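Local coordinates for beta-N-acetylglucosaminidase-like protein Glycoside hydrolase family 20 (Flavobacterium johnsoniae, PDB 6YHH), which probably hydrolyses terminal N-acetylhexosamine residues from chitin-derived oligosaccharides, as a family 20 beta-N-acetylglucosaminidase of bacterial chitin metabolism, at residues A[138-150]-A[471-483]. Residues are numbered along the deposited sequence; the frame is centred on the assembly and turned at random.
Sequences ISDFPRFTWRGLM and IAERLWSAENITD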
ATOM      1  N   ILE A 138       8.932  23.712  24.508  1.00 12.13           N
ATOM      2  CA  ILE A 138       8.006  22.655  24.835  1.00 12.87           C
ATOM      3  C   ILE A 138       8.684  21.733  25.765  1.00 12.80           C
ATOM      4  O   ILE A 138       9.847  21.352  25.513  1.00 13.85           O
ATOM      5  CB  ILE A 138       7.543  21.917  23.527  1.00 13.72           C
ATOM      6  CG1 ILE A 138       6.611  22.769  22.726  1.00 14.56           C
ATOM      7  CG2 ILE A 138       6.932  20.544  23.832  1.00 13.66           C
ATOM      8  CD1 ILE A 138       6.284  22.262  21.314  1.00 14.50           C
ATOM      9  N   SER A 139       8.013  21.284  26.829  1.00 12.28           N
ATOM     10  CA  SER A 139       8.513  20.238  27.644  1.00 13.49           C
ATOM     11  C   SER A 139       7.354  19.288  27.878  1.00 12.97           C
ATOM     12  O   SER A 139       6.209  19.724  28.112  1.00 12.99           O
ATOM     13  CB  SER A 139       9.204  20.702  28.979  1.00 16.55           C
ATOM     14  OG  SER A 139       8.295  21.266  29.780  1.00 16.39           O
ATOM     15  N   ASP A 140       7.665  17.997  27.765  1.00 11.57           N
ATOM     16  CA  ASP A 140       6.564  17.026  27.580  1.00 11.56           C
ATOM     17  C   ASP A 140       6.888  15.687  28.165  1.00 11.74           C
ATOM     18  O   ASP A 140       8.039  15.364  28.417  1.00 11.92           O
ATOM     19  CB  ASP A 140       6.345  16.893  26.015  1.00 10.10           C
ATOM     20  CG  ASP A 140       4.974  16.416  25.604  1.00 10.80           C
ATOM     21  OD1 ASP A 140       4.030  16.372  26.422  1.00 10.40           O
ATOM     22  OD2 ASP A 140       4.836  16.114  24.385  1.00 10.53           O
ATOM     23  N   PHE A 141       5.841  14.907  28.400  1.00 11.36           N
ATOM     24  CA  PHE A 141       5.953  13.584  28.921  1.00 10.66           C
ATOM     25  C   PHE A 141       4.530  13.002  28.862  1.00 10.25           C
ATOM     26  O   PHE A 141       3.554  13.743  28.826  1.00 10.29           O
ATOM     27  CB  PHE A 141       6.435  13.615  30.424  1.00 12.23           C
ATOM     28  CG  PHE A 141       5.576  14.545  31.323  1.00 11.68           C
ATOM     29  CD1 PHE A 141       5.866  15.867  31.450  1.00 12.48           C
ATOM     30  CD2 PHE A 141       4.407  14.072  31.925  1.00 12.90           C
ATOM     31  CE1 PHE A 141       5.066  16.726  32.204  1.00 12.36           C
ATOM     32  CE2 PHE A 141       3.624  14.886  32.736  1.00 13.42           C
ATOM     33  CZ  PHE A 141       3.972  16.232  32.859  1.00 13.78           C
ATOM     34  N   PRO A 142       4.436  11.648  28.910  1.00  9.59           N
ATOM     35  CA  PRO A 142       3.130  11.049  28.851  1.00 10.45           C
ATOM     36  C   PRO A 142       2.381  10.954  30.190  1.00 10.42           C
ATOM     37  O   PRO A 142       2.976  10.599  31.234  1.00 10.28           O
ATOM     38  CB  PRO A 142       3.459   9.592  28.355  1.00  9.58           C
ATOM     39  CG  PRO A 142       4.822   9.318  28.871  1.00  9.80           C
ATOM     40  CD  PRO A 142       5.502  10.651  28.847  1.00 10.46           C
ATOM     41  N   ARG A 143       1.051  11.067  30.131  1.00 10.98           N
ATOM     42  CA  ARG A 143       0.208  10.804  31.268  1.00 11.56           C
ATOM     43  C   ARG A 143       0.177   9.366  31.691  1.00 11.33           C
ATOM     44  O   ARG A 143       0.258   9.066  32.918  1.00 11.93           O
ATOM     45  CB  ARG A 143      -1.223  11.306  30.977  1.00 11.70           C
ATOM     46  CG  ARG A 143      -2.191  11.158  32.158  1.00 12.42           C
ATOM     47  CD  ARG A 143      -3.590  11.665  31.795  1.00 12.86           C
ATOM     48  NE  ARG A 143      -4.487  11.338  32.895  1.00 13.86           N
ATOM     49  CZ  ARG A 143      -5.808  11.148  32.737  1.00 13.74           C
ATOM     50  NH1 ARG A 143      -6.377  11.257  31.544  1.00 13.75           N
ATOM     51  NH2 ARG A 143      -6.576  10.772  33.746  1.00 14.88           N
ATOM     52  N   PHE A 144       0.128   8.407  30.736  1.00 10.49           N
ATOM     53  CA  PHE A 144       0.088   6.982  31.053  1.00 10.54           C
ATOM     54  C   PHE A 144       1.236   6.319  30.378  1.00  9.80           C
ATOM     55  O   PHE A 144       1.630   6.725  29.230  1.00  9.79           O
ATOM     56  CB  PHE A 144      -1.224   6.319  30.516  1.00 10.70           C
ATOM     57  CG  PHE A 144      -2.475   6.821  31.191  1.00 11.38           C
ATOM     58  CD1 PHE A 144      -2.791   6.371  32.473  1.00 11.50           C
ATOM     59  CD2 PHE A 144      -3.338   7.738  30.583  1.00 11.35           C
ATOM     60  CE1 PHE A 144      -3.938   6.862  33.116  1.00 11.73           C
ATOM     61  CE2 PHE A 144      -4.471   8.189  31.228  1.00 11.25           C
ATOM     62  CZ  PHE A 144      -4.768   7.727  32.496  1.00 10.73           C
ATOM     63  N   THR A 145       1.699   5.258  30.999  1.00 10.74           N
ATOM     64  CA  THR A 145       2.811   4.526  30.414  1.00 10.69           C
ATOM     65  C   THR A 145       2.461   3.493  29.288  1.00 10.29           C
ATOM     66  O   THR A 145       3.328   3.172  28.491  1.00 11.50           O
ATOM     67  CB  THR A 145       3.679   3.823  31.537  1.00 12.35           C
ATOM     68  OG1 THR A 145       4.983   3.526  31.038  1.00 10.95           O
ATOM     69  CG2 THR A 145       3.047   2.563  32.063  1.00 12.57           C
ATOM     70  N   TRP A 146       1.229   2.983  29.280  1.00 10.31           N
ATOM     71  CA  TRP A 146       0.746   1.985  28.317  1.00 10.59           C
ATOM     72  C   TRP A 146      -0.178   2.710  27.399  1.00 10.23           C
ATOM     73  O   TRP A 146      -1.235   3.108  27.796  1.00 10.80           O
ATOM     74  CB  TRP A 146       0.026   0.842  29.072  1.00 11.52           C
ATOM     75  CG  TRP A 146      -0.397  -0.273  28.196  1.00 10.63           C
ATOM     76  CD1 TRP A 146      -1.220  -0.200  27.074  1.00 11.32           C
ATOM     77  CD2 TRP A 146      -0.022  -1.639  28.338  1.00 11.23           C
ATOM     78  NE1 TRP A 146      -1.392  -1.463  26.532  1.00 10.59           N
ATOM     79  CE2 TRP A 146      -0.632  -2.359  27.242  1.00 10.71           C
ATOM     80  CE3 TRP A 146       0.805  -2.319  29.225  1.00 11.39           C
ATOM     81  CZ2 TRP A 146      -0.517  -3.717  27.125  1.00 12.92           C
ATOM     82  CZ3 TRP A 146       0.968  -3.684  29.067  1.00 12.58           C
ATOM     83  CH2 TRP A 146       0.283  -4.358  28.011  1.00 13.57           C
ATOM     84  N   ARG A 147       0.264   2.968  26.170  1.00  9.42           N
ATOM     85  CA  ARG A 147      -0.508   3.720  25.196  1.00  9.71           C
ATOM     86  C   ARG A 147      -0.513   2.896  23.890  1.00  9.11           C
ATOM     87  O   ARG A 147       0.421   2.950  23.086  1.00  9.01           O
ATOM     88  CB  ARG A 147       0.072   5.106  24.968  1.00  9.76           C
ATOM     89  CG  ARG A 147       0.298   5.844  26.292  1.00  8.85           C
ATOM     90  CD  ARG A 147       0.875   7.200  26.097  1.00  9.02           C
ATOM     91  NE  ARG A 147       2.080   7.228  25.288  1.00  9.38           N
ATOM     92  CZ  ARG A 147       3.280   6.844  25.712  1.00  9.12           C
ATOM     93  NH1 ARG A 147       3.478   6.540  27.002  1.00 10.15           N
ATOM     94  NH2 ARG A 147       4.272   6.801  24.894  1.00  9.25           N
ATOM     95  N   GLY A 148      -1.579   2.089  23.751  1.00  9.36           N
ATOM     96  CA  GLY A 148      -1.577   0.964  22.833  1.00  9.47           C
ATOM     97  C   GLY A 148      -2.624   0.920  21.715  1.00  9.69           C
ATOM     98  O   GLY A 148      -3.695   1.571  21.783  1.00  8.13           O
ATOM     99  N   LEU A 149      -2.254   0.198  20.685  1.00  8.85           N
ATOM    100  CA  LEU A 149      -3.206  -0.290  19.657  1.00  8.66           C
ATOM    101  C   LEU A 149      -3.104  -1.812  19.640  1.00  7.82           C
ATOM    102  O   LEU A 149      -1.995  -2.329  19.527  1.00  8.30           O
ATOM    103  CB  LEU A 149      -2.848   0.195  18.212  1.00  9.19           C
ATOM    104  CG  LEU A 149      -3.743  -0.280  17.069  1.00  9.36           C
ATOM    105  CD1 LEU A 149      -5.175   0.197  17.132  1.00  9.76           C
ATOM    106  CD2 LEU A 149      -3.098   0.135  15.723  1.00 10.24           C
ATOM    107  N   MET A 150      -4.269  -2.465  19.652  1.00  7.52           N
ATOM    108  CA  MET A 150      -4.397  -3.888  19.400  1.00  7.99           C
ATOM    109  C   MET A 150      -4.757  -4.098  17.927  1.00  8.48           C
ATOM    110  O   MET A 150      -5.719  -3.525  17.456  1.00  9.15           O
ATOM    111  CB  MET A 150      -5.430  -4.545  20.262  1.00  8.64           C
ATOM    112  CG  MET A 150      -5.349  -6.055  20.167  1.00  8.97           C
ATOM    113  SD  MET A 150      -6.887  -6.878  20.575  1.00  9.05           S
ATOM    114  CE  MET A 150      -7.648  -6.452  19.001  1.00  9.20           C
ATOM    115  N   ILE A 471      -7.358   9.107  20.399  1.00  8.31           N
ATOM    116  CA  ILE A 471      -7.098   8.248  21.497  1.00  8.94           C
ATOM    117  C   ILE A 471      -5.656   8.439  21.991  1.00  8.35           C
ATOM    118  O   ILE A 471      -5.436   8.484  23.242  1.00  8.62           O
ATOM    119  CB  ILE A 471      -7.408   6.787  21.156  1.00  8.43           C
ATOM    120  CG1 ILE A 471      -8.908   6.651  20.921  1.00  9.24           C
ATOM    121  CG2 ILE A 471      -6.920   5.818  22.234  1.00  8.56           C
ATOM    122  CD1 ILE A 471      -9.309   5.305  20.329  1.00  9.01           C
ATOM    123  N   ALA A 472      -4.702   8.576  21.083  1.00  8.07           N
ATOM    124  CA  ALA A 472      -3.323   8.822  21.455  1.00  9.61           C
ATOM    125  C   ALA A 472      -3.248  10.041  22.338  1.00  8.14           C
ATOM    126  O   ALA A 472      -2.471  10.077  23.296  1.00  8.71           O
ATOM    127  CB  ALA A 472      -2.412   8.938  20.244  1.00  9.68           C
ATOM    128  N   GLU A 473      -3.989  11.097  21.955  1.00  8.38           N
ATOM    129  CA  GLU A 473      -3.974  12.318  22.788  1.00  9.22           C
ATOM    130  C   GLU A 473      -4.541  12.070  24.186  1.00  9.82           C
ATOM    131  O   GLU A 473      -3.946  12.473  25.240  1.00  9.44           O
ATOM    132  CB  GLU A 473      -4.696  13.449  22.120  1.00  9.47           C
ATOM    133  CG  GLU A 473      -4.895  14.650  23.054  1.00 10.12           C
ATOM    134  CD  GLU A 473      -5.031  15.914  22.258  1.00  9.89           C
ATOM    135  OE1 GLU A 473      -6.151  16.458  22.143  1.00 11.57           O
ATOM    136  OE2 GLU A 473      -4.008  16.299  21.605  1.00 10.31           O
ATOM    137  N   ARG A 474      -5.631  11.323  24.272  1.00 10.21           N
ATOM    138  CA  ARG A 474      -6.124  10.960  25.603  1.00 10.22           C
ATOM    139  C   ARG A 474      -5.118  10.203  26.454  1.00 10.05           C
ATOM    140  O   ARG A 474      -5.068  10.355  27.684  1.00 10.36           O
ATOM    141  CB  ARG A 474      -7.440  10.192  25.523  1.00 10.56           C
ATOM    142  CG  ARG A 474      -8.069   9.791  26.874  1.00 11.00           C
ATOM    143  CD  ARG A 474      -8.340  10.942  27.849  1.00 12.59           C
ATOM    144  NE  ARG A 474      -9.116  11.940  27.151  1.00 14.32           N
ATOM    145  CZ  ARG A 474      -8.784  13.224  27.012  1.00 13.18           C
ATOM    146  NH1 ARG A 474      -7.732  13.819  27.593  1.00 11.97           N
ATOM    147  NH2 ARG A 474      -9.551  13.922  26.256  1.00 13.89           N
ATOM    148  N   LEU A 475      -4.308   9.377  25.851  1.00  9.03           N
ATOM    149  CA  LEU A 475      -3.437   8.520  26.590  1.00  9.64           C
ATOM    150  C   LEU A 475      -2.129   9.233  26.965  1.00  9.50           C
ATOM    151  O   LEU A 475      -1.474   8.804  27.903  1.00  9.67           O
ATOM    152  CB  LEU A 475      -3.163   7.243  25.784  1.00 10.37           C
ATOM    153  CG  LEU A 475      -4.438   6.410  25.590  1.00 11.29           C
ATOM    154  CD1 LEU A 475      -4.068   5.192  24.721  1.00 13.29           C
ATOM    155  CD2 LEU A 475      -5.171   6.059  26.877  1.00 12.33           C
ATOM    156  N   TRP A 476      -1.786  10.312  26.255  1.00  9.73           N
ATOM    157  CA  TRP A 476      -0.513  11.041  26.515  1.00  9.15           C
ATOM    158  C   TRP A 476      -0.751  12.355  27.260  1.00  9.87           C
ATOM    159  O   TRP A 476      -0.042  12.677  28.219  1.00 10.86           O
ATOM    160  CB  TRP A 476       0.190  11.313  25.165  1.00  9.08           C
ATOM    161  CG  TRP A 476       1.434  12.189  25.311  1.00  9.57           C
ATOM    162  CD1 TRP A 476       1.456  13.522  25.559  1.00  9.31           C
ATOM    163  CD2 TRP A 476       2.782  11.755  25.249  1.00  9.18           C
ATOM    164  NE1 TRP A 476       2.777  13.952  25.694  1.00  9.42           N
ATOM    165  CE2 TRP A 476       3.601  12.876  25.477  1.00  9.21           C
ATOM    166  CE3 TRP A 476       3.395  10.519  24.985  1.00  9.02           C
ATOM    167  CZ2 TRP A 476       4.991  12.799  25.527  1.00  9.18           C
ATOM    168  CZ3 TRP A 476       4.797  10.455  25.033  1.00 10.44           C
ATOM    169  CH2 TRP A 476       5.573  11.589  25.297  1.00 10.13           C
ATOM    170  N   SER A 477      -1.693  13.148  26.770  1.00 10.42           N
ATOM    171  CA  SER A 477      -1.836  14.540  27.191  1.00 11.15           C
ATOM    172  C   SER A 477      -2.505  14.607  28.590  1.00 12.83           C
ATOM    173  O   SER A 477      -3.036  13.637  29.143  1.00 10.93           O
ATOM    174  CB  SER A 477      -2.718  15.301  26.224  1.00 11.03           C
ATOM    175  OG  SER A 477      -2.060  15.445  24.952  1.00 10.97           O
ATOM    176  N   ALA A 478      -2.478  15.804  29.117  1.00 13.02           N
ATOM    177  CA  ALA A 478      -3.078  16.047  30.430  1.00 12.06           C
ATOM    178  C   ALA A 478      -4.574  15.716  30.412  1.00 11.95           C
ATOM    179  O   ALA A 478      -5.238  15.882  29.397  1.00 11.59           O
ATOM    180  CB  ALA A 478      -2.894  17.540  30.781  1.00 12.66           C
ATOM    181  N   GLU A 479      -5.095  15.355  31.586  1.00 12.72           N
ATOM    182  CA  GLU A 479      -6.476  14.931  31.729  1.00 14.73           C
ATOM    183  C   GLU A 479      -7.444  16.016  31.342  1.00 15.23           C
ATOM    184  O   GLU A 479      -8.524  15.719  30.872  1.00 14.89           O
ATOM    185  CB  GLU A 479      -6.736  14.509  33.171  1.00 18.31           C
ATOM    186  CG  GLU A 479      -8.142  13.995  33.448  1.00 22.19           C
ATOM    187  CD  GLU A 479      -8.358  13.437  34.842  1.00 28.64           C
ATOM    188  OE1 GLU A 479      -7.521  13.684  35.745  1.00 29.95           O
ATOM    189  OE2 GLU A 479      -9.386  12.699  34.994  1.00 31.52           O
ATOM    190  N   ASN A 480      -7.074  17.279  31.497  1.00 13.81           N
ATOM    191  CA  ASN A 480      -7.979  18.358  31.124  1.00 15.68           C
ATOM    192  C   ASN A 480      -7.956  18.813  29.688  1.00 15.62           C
ATOM    193  O   ASN A 480      -8.639  19.753  29.375  1.00 16.64           O
ATOM    194  CB  ASN A 480      -7.841  19.573  32.062  1.00 17.94           C
ATOM    195  CG  ASN A 480      -6.495  20.234  31.952  1.00 22.28           C
ATOM    196  OD1 ASN A 480      -5.607  19.769  31.223  1.00 21.21           O
ATOM    197  ND2 ASN A 480      -6.290  21.275  32.741  1.00 27.11           N
ATOM    198  N   ILE A 481      -7.239  18.129  28.775  1.00 13.16           N
ATOM    199  CA  ILE A 481      -7.310  18.511  27.394  1.00 13.22           C
ATOM    200  C   ILE A 481      -8.523  17.724  26.807  1.00 13.01           C
ATOM    201  O   ILE A 481      -8.409  16.490  26.602  1.00 13.23           O
ATOM    202  CB  ILE A 481      -5.968  18.130  26.712  1.00 14.01           C
ATOM    203  CG1 ILE A 481      -4.720  18.829  27.289  1.00 13.78           C
ATOM    204  CG2 ILE A 481      -6.050  18.297  25.198  1.00 14.46           C
ATOM    205  CD1 ILE A 481      -4.820  20.323  27.358  1.00 15.70           C
ATOM    206  N   THR A 482      -9.671  18.378  26.693  1.00 13.23           N
ATOM    207  CA  THR A 482     -10.927  17.693  26.432  1.00 14.22           C
ATOM    208  C   THR A 482     -11.795  18.419  25.401  1.00 15.29           C
ATOM    209  O   THR A 482     -12.903  17.986  25.104  1.00 15.57           O
ATOM    210  CB  THR A 482     -11.715  17.480  27.697  1.00 15.78           C
ATOM    211  OG1 THR A 482     -11.983  18.759  28.259  1.00 16.34           O
ATOM    212  CG2 THR A 482     -10.977  16.580  28.688  1.00 15.83           C
ATOM    213  N   ASP A 483     -11.308  19.516  24.842  1.00 14.31           N
ATOM    214  CA  ASP A 483     -12.116  20.361  23.925  1.00 14.83           C
ATOM    215  C   ASP A 483     -12.231  19.595  22.585  1.00 12.90           C
ATOM    216  O   ASP A 483     -11.278  19.528  21.845  1.00 11.83           O
ATOM    217  CB  ASP A 483     -11.505  21.708  23.778  1.00 16.49           C
ATOM    218  CG  ASP A 483     -12.279  22.645  22.893  1.00 21.90           C
ATOM    219  OD1 ASP A 483     -12.805  22.391  21.810  1.00 17.99           O
ATOM    220  OD2 ASP A 483     -12.231  23.801  23.226  1.00 34.97           O
TER
HETATM  221  O   HOH W   1      -5.554  12.540  29.099  1.00 11.07           O
HETATM  222  O   HOH W   2       0.109   8.488  22.949  1.00 10.69           O
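Where Pro142 meets Trp476 the backbones close to 4.3 Å between CA atoms, and strand 146-150 then runs nearly antiparallel to helix 471-476, at 161°. Two amides of the linker between the strands use carbonyls at the helix's C-terminal end, which lack helical partners: Arg143 N bonds Trp476 O at 2.7 Å, and Phe144 N reaches Leu475 O at 3.3 Å. Trp476 CB starts away from segment 138-150, but with CG anti to the backbone N (chi1 174°) the indole swings back. Phe141 backbone and Pro142 cover one ring face; at the edge NE1 donates in the ring plane to Asp140 OD1 at 2.8 Å, meeting the carboxylate from above its plane. Pro142, rigid and apolar, lays CB 3.8 Å from the six-membered ring's centroid, a CH-pi contact. The Arg147 guanidinium, turned 90° to the indole, offers a face to its CE3 edge; NH1 bonds Phe144 O, while NH2 makes a salt bridge to Glu92 and a hydrogen bond to Lys174 O. Leu475 runs antiparallel to Arg147's aliphatic stem, its apolar CB 3.8 Å from Arg147 CG. Replacing Trp476 by an alanine would probably leave a gap against Pro142 and the Arg147 guanidinium, and Asp140 without its indole donor. Phe144 CE2 lies over one face of the extended Arg143's guanidinium, Glu479 CB over the other; NH1 has its main salt bridge to Asp427, and that of NH2 to Glu479 OE2 is long. A water accepts from NH1 of Arg143 and Arg474 and donates to Arg474 O and Ser477 O. The contact thus ties the link between the N-terminal domain's sheet and the first TIM-barrel strand to a late barrel helix, with buried carbonyls satisfied and the charges of Arg143 and Arg147 probably balanced by Asp427, Glu479 and Glu92.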